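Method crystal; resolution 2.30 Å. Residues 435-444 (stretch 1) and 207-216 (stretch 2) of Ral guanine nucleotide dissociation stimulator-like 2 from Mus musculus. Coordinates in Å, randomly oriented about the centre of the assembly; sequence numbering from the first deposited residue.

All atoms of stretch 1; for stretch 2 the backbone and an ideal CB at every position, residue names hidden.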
ATOM      1  N   GLU A 435       9.643  -8.109   0.317  1.00 37.04           N
ATOM      2  CA  GLU A 435      11.013  -7.715   0.628  1.00 37.35           C
ATOM      3  C   GLU A 435      11.121  -7.252   2.083  1.00 37.36           C
ATOM      4  O   GLU A 435      12.137  -7.492   2.739  1.00 37.34           O
ATOM      5  CB  GLU A 435      11.497  -6.622  -0.324  1.00 37.45           C
ATOM      6  CG  GLU A 435      13.016  -6.564  -0.469  1.00 38.53           C
ATOM      7  CD  GLU A 435      13.504  -5.329  -1.211  1.00 39.82           C
ATOM      8  OE1 GLU A 435      12.807  -4.862  -2.140  1.00 40.11           O
ATOM      9  OE2 GLU A 435      14.597  -4.828  -0.866  1.00 40.39           O
ATOM     10  N   CYS A 436      10.065  -6.604   2.576  1.00 37.40           N
ATOM     11  CA  CYS A 436       9.965  -6.175   3.974  1.00 37.48           C
ATOM     12  C   CYS A 436      10.008  -7.355   4.952  1.00 37.76           C
ATOM     13  O   CYS A 436      10.510  -7.221   6.071  1.00 37.61           O
ATOM     14  CB  CYS A 436       8.687  -5.361   4.192  1.00 37.34           C
ATOM     15  SG  CYS A 436       8.488  -4.689   5.859  1.00 36.61           S
ATOM     16  N   ARG A 437       9.485  -8.501   4.516  1.00 38.18           N
ATOM     17  CA  ARG A 437       9.510  -9.739   5.305  1.00 38.71           C
ATOM     18  C   ARG A 437      10.937 -10.210   5.609  1.00 38.89           C
ATOM     19  O   ARG A 437      11.159 -10.953   6.567  1.00 38.90           O
ATOM     20  CB  ARG A 437       8.720 -10.850   4.600  1.00 38.80           C
ATOM     21  CG  ARG A 437       7.229 -10.564   4.486  1.00 39.64           C
ATOM     22  CD  ARG A 437       6.442 -11.744   3.939  1.00 41.09           C
ATOM     23  NE  ARG A 437       5.007 -11.454   3.923  1.00 42.08           N
ATOM     24  CZ  ARG A 437       4.327 -11.035   2.857  1.00 43.07           C
ATOM     25  NH1 ARG A 437       4.935 -10.863   1.690  1.00 43.16           N
ATOM     26  NH2 ARG A 437       3.028 -10.795   2.954  1.00 43.81           N
ATOM     27  N   GLY A 438      11.891  -9.754   4.795  1.00 39.18           N
ATOM     28  CA  GLY A 438      13.310 -10.073   4.961  1.00 39.57           C
ATOM     29  C   GLY A 438      13.980  -9.536   6.219  1.00 39.92           C
ATOM     30  O   GLY A 438      15.051 -10.016   6.597  1.00 39.89           O
ATOM     31  N   TYR A 439      13.362  -8.544   6.864  1.00 40.21           N
ATOM     32  CA  TYR A 439      13.874  -8.000   8.130  1.00 40.49           C
ATOM     33  C   TYR A 439      13.975  -9.067   9.218  1.00 41.03           C
ATOM     34  O   TYR A 439      13.115  -9.947   9.325  1.00 41.03           O
ATOM     35  CB  TYR A 439      12.991  -6.859   8.651  1.00 40.17           C
ATOM     36  CG  TYR A 439      13.224  -5.502   8.018  1.00 39.13           C
ATOM     37  CD1 TYR A 439      12.170  -4.804   7.435  1.00 38.22           C
ATOM     38  CD2 TYR A 439      14.488  -4.906   8.019  1.00 38.29           C
ATOM     39  CE1 TYR A 439      12.362  -3.555   6.861  1.00 37.73           C
ATOM     40  CE2 TYR A 439      14.693  -3.652   7.442  1.00 37.61           C
ATOM     41  CZ  TYR A 439      13.622  -2.985   6.862  1.00 37.65           C
ATOM     42  OH  TYR A 439      13.797  -1.748   6.290  1.00 36.56           O
ATOM     43  N   ASP A 440      15.032  -8.969  10.021  1.00 41.75           N
ATOM     44  CA  ASP A 440      15.220  -9.829  11.185  1.00 42.41           C
ATOM     45  C   ASP A 440      15.620  -8.959  12.377  1.00 42.77           C
ATOM     46  O   ASP A 440      16.804  -8.815  12.693  1.00 42.80           O
ATOM     47  CB  ASP A 440      16.277 -10.904  10.899  1.00 42.47           C
ATOM     48  CG  ASP A 440      16.319 -11.992  11.967  1.00 42.91           C
ATOM     49  OD1 ASP A 440      17.359 -12.676  12.069  1.00 43.33           O
ATOM     50  OD2 ASP A 440      15.318 -12.169  12.699  1.00 43.16           O
ATOM     51  N   LEU A 441      14.617  -8.370  13.022  1.00 43.25           N
ATOM     52  CA  LEU A 441      14.843  -7.393  14.085  1.00 43.72           C
ATOM     53  C   LEU A 441      14.187  -7.813  15.394  1.00 44.07           C
ATOM     54  O   LEU A 441      13.100  -8.395  15.396  1.00 44.15           O
ATOM     55  CB  LEU A 441      14.339  -6.008  13.659  1.00 43.67           C
ATOM     56  CG  LEU A 441      14.888  -5.393  12.365  1.00 43.69           C
ATOM     57  CD1 LEU A 441      14.020  -4.223  11.909  1.00 43.61           C
ATOM     58  CD2 LEU A 441      16.345  -4.962  12.516  1.00 43.61           C
ATOM     59  N   ARG A 442      14.854  -7.499  16.502  1.00 44.50           N
ATOM     60  CA  ARG A 442      14.414  -7.910  17.833  1.00 44.98           C
ATOM     61  C   ARG A 442      13.828  -6.730  18.614  1.00 44.91           C
ATOM     62  O   ARG A 442      14.417  -5.647  18.631  1.00 44.94           O
ATOM     63  CB  ARG A 442      15.582  -8.519  18.619  1.00 45.24           C
ATOM     64  CG  ARG A 442      16.465  -9.474  17.815  1.00 46.55           C
ATOM     65  CD  ARG A 442      17.765  -9.781  18.549  1.00 48.78           C
ATOM     66  NE  ARG A 442      18.817 -10.230  17.636  1.00 50.54           N
ATOM     67  CZ  ARG A 442      20.041 -10.600  18.010  1.00 51.55           C
ATOM     68  NH1 ARG A 442      20.389 -10.588  19.294  1.00 51.95           N
ATOM     69  NH2 ARG A 442      20.920 -10.989  17.096  1.00 51.80           N
ATOM     70  N   PRO A 443      12.666  -6.938  19.262  1.00 44.94           N
ATOM     71  CA  PRO A 443      12.049  -5.895  20.085  1.00 44.95           C
ATOM     72  C   PRO A 443      12.863  -5.543  21.333  1.00 44.98           C
ATOM     73  O   PRO A 443      13.073  -6.390  22.205  1.00 45.00           O
ATOM     74  CB  PRO A 443      10.690  -6.498  20.466  1.00 44.93           C
ATOM     75  CG  PRO A 443      10.852  -7.962  20.296  1.00 44.99           C
ATOM     76  CD  PRO A 443      11.819  -8.141  19.171  1.00 44.97           C
ATOM     77  N   ASN A 444      13.325  -4.296  21.388  1.00 44.93           N
ATOM     78  CA  ASN A 444      14.003  -3.740  22.554  1.00 44.90           C
ATOM     79  C   ASN A 444      12.957  -3.142  23.488  1.00 44.87           C
ATOM     80  O   ASN A 444      12.406  -2.077  23.204  1.00 44.90           O
ATOM     81  CB  ASN A 444      15.014  -2.673  22.108  1.00 44.89           C
ATOM     82  CG  ASN A 444      15.786  -2.055  23.267  1.00 44.94           C
ATOM     83  OD1 ASN A 444      15.206  -1.575  24.243  1.00 44.77           O
ATOM     84  ND2 ASN A 444      17.107  -2.036  23.143  1.00 45.08           N
ATOM     85  N   UNK A 207      16.839   3.339  15.261  1.00 29.30           N
ATOM     86  CA  UNK A 207      16.431   3.086  13.880  1.00 29.55           C
ATOM     87  C   UNK A 207      15.827   1.691  13.718  1.00 29.60           C
ATOM     88  O   UNK A 207      14.743   1.546  13.146  1.00 29.46           O
ATOM     89  CB  UNK A 207      17.626   3.249  12.939  1.00 29.55           C
ATOM     90  N   UNK A 208      16.524   0.681  14.241  1.00 29.69           N
ATOM     91  CA  UNK A 208      16.043  -0.706  14.228  1.00 29.94           C
ATOM     92  C   UNK A 208      14.666  -0.842  14.866  1.00 29.87           C
ATOM     93  O   UNK A 208      13.820  -1.605  14.392  1.00 30.02           O
ATOM     94  CB  UNK A 208      17.037  -1.615  14.955  1.00 29.94           C
ATOM     95  N   UNK A 209      14.453  -0.090  15.939  1.00 29.83           N
ATOM     96  CA  UNK A 209      13.216  -0.145  16.701  1.00 29.82           C
ATOM     97  C   UNK A 209      12.088   0.609  15.998  1.00 29.82           C
ATOM     98  O   UNK A 209      10.936   0.173  16.022  1.00 29.84           O
ATOM     99  CB  UNK A 209      13.437   0.427  18.103  1.00 29.82           C
ATOM    100  N   UNK A 210      12.426   1.735  15.375  1.00 29.80           N
ATOM    101  CA  UNK A 210      11.473   2.468  14.545  1.00 29.88           C
ATOM    102  C   UNK A 210      11.066   1.631  13.330  1.00 29.85           C
ATOM    103  O   UNK A 210       9.903   1.629  12.935  1.00 29.71           O
ATOM    104  CB  UNK A 210      12.070   3.803  14.096  1.00 29.88           C
ATOM    105  N   UNK A 211      12.033   0.909  12.764  1.00 30.00           N
ATOM    106  CA  UNK A 211      11.803   0.053  11.601  1.00 30.27           C
ATOM    107  C   UNK A 211      10.917  -1.154  11.930  1.00 30.57           C
ATOM    108  O   UNK A 211      10.072  -1.538  11.121  1.00 30.65           O
ATOM    109  CB  UNK A 211      13.142  -0.428  11.039  1.00 30.27           C
ATOM    110  N   UNK A 212      11.100  -1.728  13.119  1.00 30.77           N
ATOM    111  CA  UNK A 212      10.254  -2.830  13.584  1.00 31.04           C
ATOM    112  C   UNK A 212       8.778  -2.432  13.616  1.00 31.04           C
ATOM    113  O   UNK A 212       7.917  -3.190  13.171  1.00 31.11           O
ATOM    114  CB  UNK A 212      10.700  -3.287  14.975  1.00 31.04           C
ATOM    115  N   UNK A 213       8.497  -1.240  14.139  1.00 31.10           N
ATOM    116  CA  UNK A 213       7.133  -0.721  14.200  1.00 31.13           C
ATOM    117  C   UNK A 213       6.595  -0.380  12.808  1.00 31.13           C
ATOM    118  O   UNK A 213       5.452  -0.711  12.485  1.00 31.10           O
ATOM    119  CB  UNK A 213       7.082   0.517  15.097  1.00 31.13           C
ATOM    120  N   UNK A 214       7.425   0.272  11.993  1.00 31.06           N
ATOM    121  CA  UNK A 214       7.061   0.633  10.623  1.00 31.21           C
ATOM    122  C   UNK A 214       6.828  -0.592   9.739  1.00 31.33           C
ATOM    123  O   UNK A 214       5.885  -0.612   8.941  1.00 31.22           O
ATOM    124  CB  UNK A 214       8.154   1.510  10.008  1.00 31.21           C
ATOM    125  N   UNK A 215       7.687  -1.602   9.889  1.00 31.55           N
ATOM    126  CA  UNK A 215       7.628  -2.814   9.067  1.00 31.91           C
ATOM    127  C   UNK A 215       6.339  -3.600   9.268  1.00 32.12           C
ATOM    128  O   UNK A 215       5.684  -3.970   8.292  1.00 32.18           O
ATOM    129  CB  UNK A 215       8.826  -3.714   9.379  1.00 31.91           C
ATOM    130  N   UNK A 216       5.970  -3.847  10.527  1.00 32.46           N
ATOM    131  CA  UNK A 216       4.769  -4.634  10.820  1.00 32.91           C
ATOM    132  C   UNK A 216       3.485  -3.932  10.374  1.00 32.88           C
ATOM    133  O   UNK A 216       2.532  -4.592   9.959  1.00 32.86           O
ATOM    134  CB  UNK A 216       4.696  -4.931  12.319  1.00 32.91           C
TER

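Stretch 2 is helical throughout, and stretch 1 runs past it from a type I turn at Cys-436 to Tyr-439 into an extended segment. At position 207 the ideal CB has nothing of stretch 1 within 5.5 Å, and the visible atoms restrict the choice little; the residue is Ala-207.

Position 208 points its CA-to-CB bond sideways, with the ideal CB 4.2 Å from Leu-441 CD2. A flexible chain with an aliphatic stem, whether ending in methyls or in a polar group, would suit. Glu-208 lays its stem here, CG lying 3.9 Å from Leu-441 CD2.

At 209 the bond is again sideways and the ideal CB is still 5.3 Å from Asn-444 CB, so only a longer side chain could make close contact. What stretch 1 offers is backbone: the N of Asn-444 as donor and the O of Arg-442 as acceptor. A group carrying both functions fits best, although a donor or an acceptor alone could use half the site. The residue is Gln-209, whose amide addresses both: Asn-444 N donates to Gln-209 OE1 at 2.6 Å, while Gln-209 NE2 makes a weak hydrogen bond to Arg-442 O at 3.4 Å.

Position 210 is out of reach, and stretch 1 does not select its occupant, Leu-210.

Position 211 points toward stretch 1, its ideal CB 4.0 Å from Leu-441 CD1 and 4.9 Å from Tyr-439 CZ. A small or beta-branched side chain, such as alanine, valine or threonine, would suit this space. Thr-211 places CG2 over one face of the Tyr-439 ring, 3.9 Å from its centroid, in a CH-pi contact. Its OG1 donates to Ala-207 O at 2.7 Å, turning the polar branch back to the helix.

At 212 the bond runs sideways, but Leu-441 and Pro-443 offer an apolar surface to a side chain long enough to reach it; leucine or methionine would be reasonable. Leu-212 extends CD1 to 3.7 Å from Leu-441 CB and CD2 to 3.9 Å from Pro-443 CB.

Positions 213 and 214 meet nothing of stretch 1 and are open to many residues; they hold Leu-213 and Asp-214.

Position 215 points toward stretch 1, with its ideal CB already 3.7 Å from Cys-436 SG and 4.0 Å from Tyr-439 CD1. Such close approach favours a small residue. In Ala-215 the methyl itself makes the contact, CB lying 3.6 Å from Cys-436 SG.

Position 216 points away, leaving room for a polar chain, and carries Glu-216.

Stretch 2 207-216: AEQLTLLDAE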
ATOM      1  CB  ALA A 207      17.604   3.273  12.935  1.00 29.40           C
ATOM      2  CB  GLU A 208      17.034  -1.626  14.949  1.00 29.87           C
ATOM      3  CG  GLU A 208      18.286  -1.944  14.148  1.00 30.38           C
ATOM      4  CD  GLU A 208      19.396  -2.562  14.990  1.00 31.30           C
ATOM      5  OE1 GLU A 208      19.156  -2.920  16.165  1.00 32.08           O
ATOM      6  OE2 GLU A 208      20.520  -2.692  14.468  1.00 31.37           O
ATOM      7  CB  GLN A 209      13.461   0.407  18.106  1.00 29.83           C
ATOM      8  CG  GLN A 209      12.917  -0.456  19.239  1.00 30.01           C
ATOM      9  CD  GLN A 209      13.228  -1.945  19.101  1.00 29.48           C
ATOM     10  OE1 GLN A 209      12.398  -2.775  19.444  1.00 30.10           O
ATOM     11  NE2 GLN A 209      14.415  -2.282  18.605  1.00 29.07           N
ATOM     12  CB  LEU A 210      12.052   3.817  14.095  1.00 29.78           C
ATOM     13  CG  LEU A 210      12.256   4.933  15.128  1.00 29.81           C
ATOM     14  CD1 LEU A 210      12.871   6.150  14.463  1.00 29.66           C
ATOM     15  CD2 LEU A 210      10.952   5.316  15.823  1.00 30.22           C
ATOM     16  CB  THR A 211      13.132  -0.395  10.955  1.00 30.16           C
ATOM     17  OG1 THR A 211      13.954   0.753  10.719  1.00 29.78           O
ATOM     18  CG2 THR A 211      12.885  -1.100   9.628  1.00 30.16           C
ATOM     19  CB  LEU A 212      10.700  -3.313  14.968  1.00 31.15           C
ATOM     20  CG  LEU A 212      10.125  -4.636  15.485  1.00 31.72           C
ATOM     21  CD1 LEU A 212      10.770  -5.834  14.793  1.00 32.03           C
ATOM     22  CD2 LEU A 212      10.305  -4.737  16.990  1.00 32.38           C
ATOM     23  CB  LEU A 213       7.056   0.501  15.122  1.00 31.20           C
ATOM     24  CG  LEU A 213       7.305   0.303  16.623  1.00 31.33           C
ATOM     25  CD1 LEU A 213       7.634   1.632  17.285  1.00 31.43           C
ATOM     26  CD2 LEU A 213       6.120  -0.365  17.317  1.00 31.11           C
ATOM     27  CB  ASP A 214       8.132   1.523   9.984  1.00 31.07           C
ATOM     28  CG  ASP A 214       8.184   2.913  10.589  1.00 30.89           C
ATOM     29  OD1 ASP A 214       7.137   3.427  11.042  1.00 30.72           O
ATOM     30  OD2 ASP A 214       9.286   3.498  10.605  1.00 30.83           O
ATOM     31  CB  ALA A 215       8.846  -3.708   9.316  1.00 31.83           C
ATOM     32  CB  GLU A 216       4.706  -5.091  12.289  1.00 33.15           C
ATOM     33  CG  GLU A 216       4.523  -3.997  13.334  1.00 34.22           C
ATOM     34  CD  GLU A 216       4.321  -4.544  14.749  1.00 36.04           C
ATOM     35  OE1 GLU A 216       4.217  -5.782  14.918  1.00 36.51           O
ATOM     36  OE2 GLU A 216       4.265  -3.728  15.696  1.00 36.13           O
TER
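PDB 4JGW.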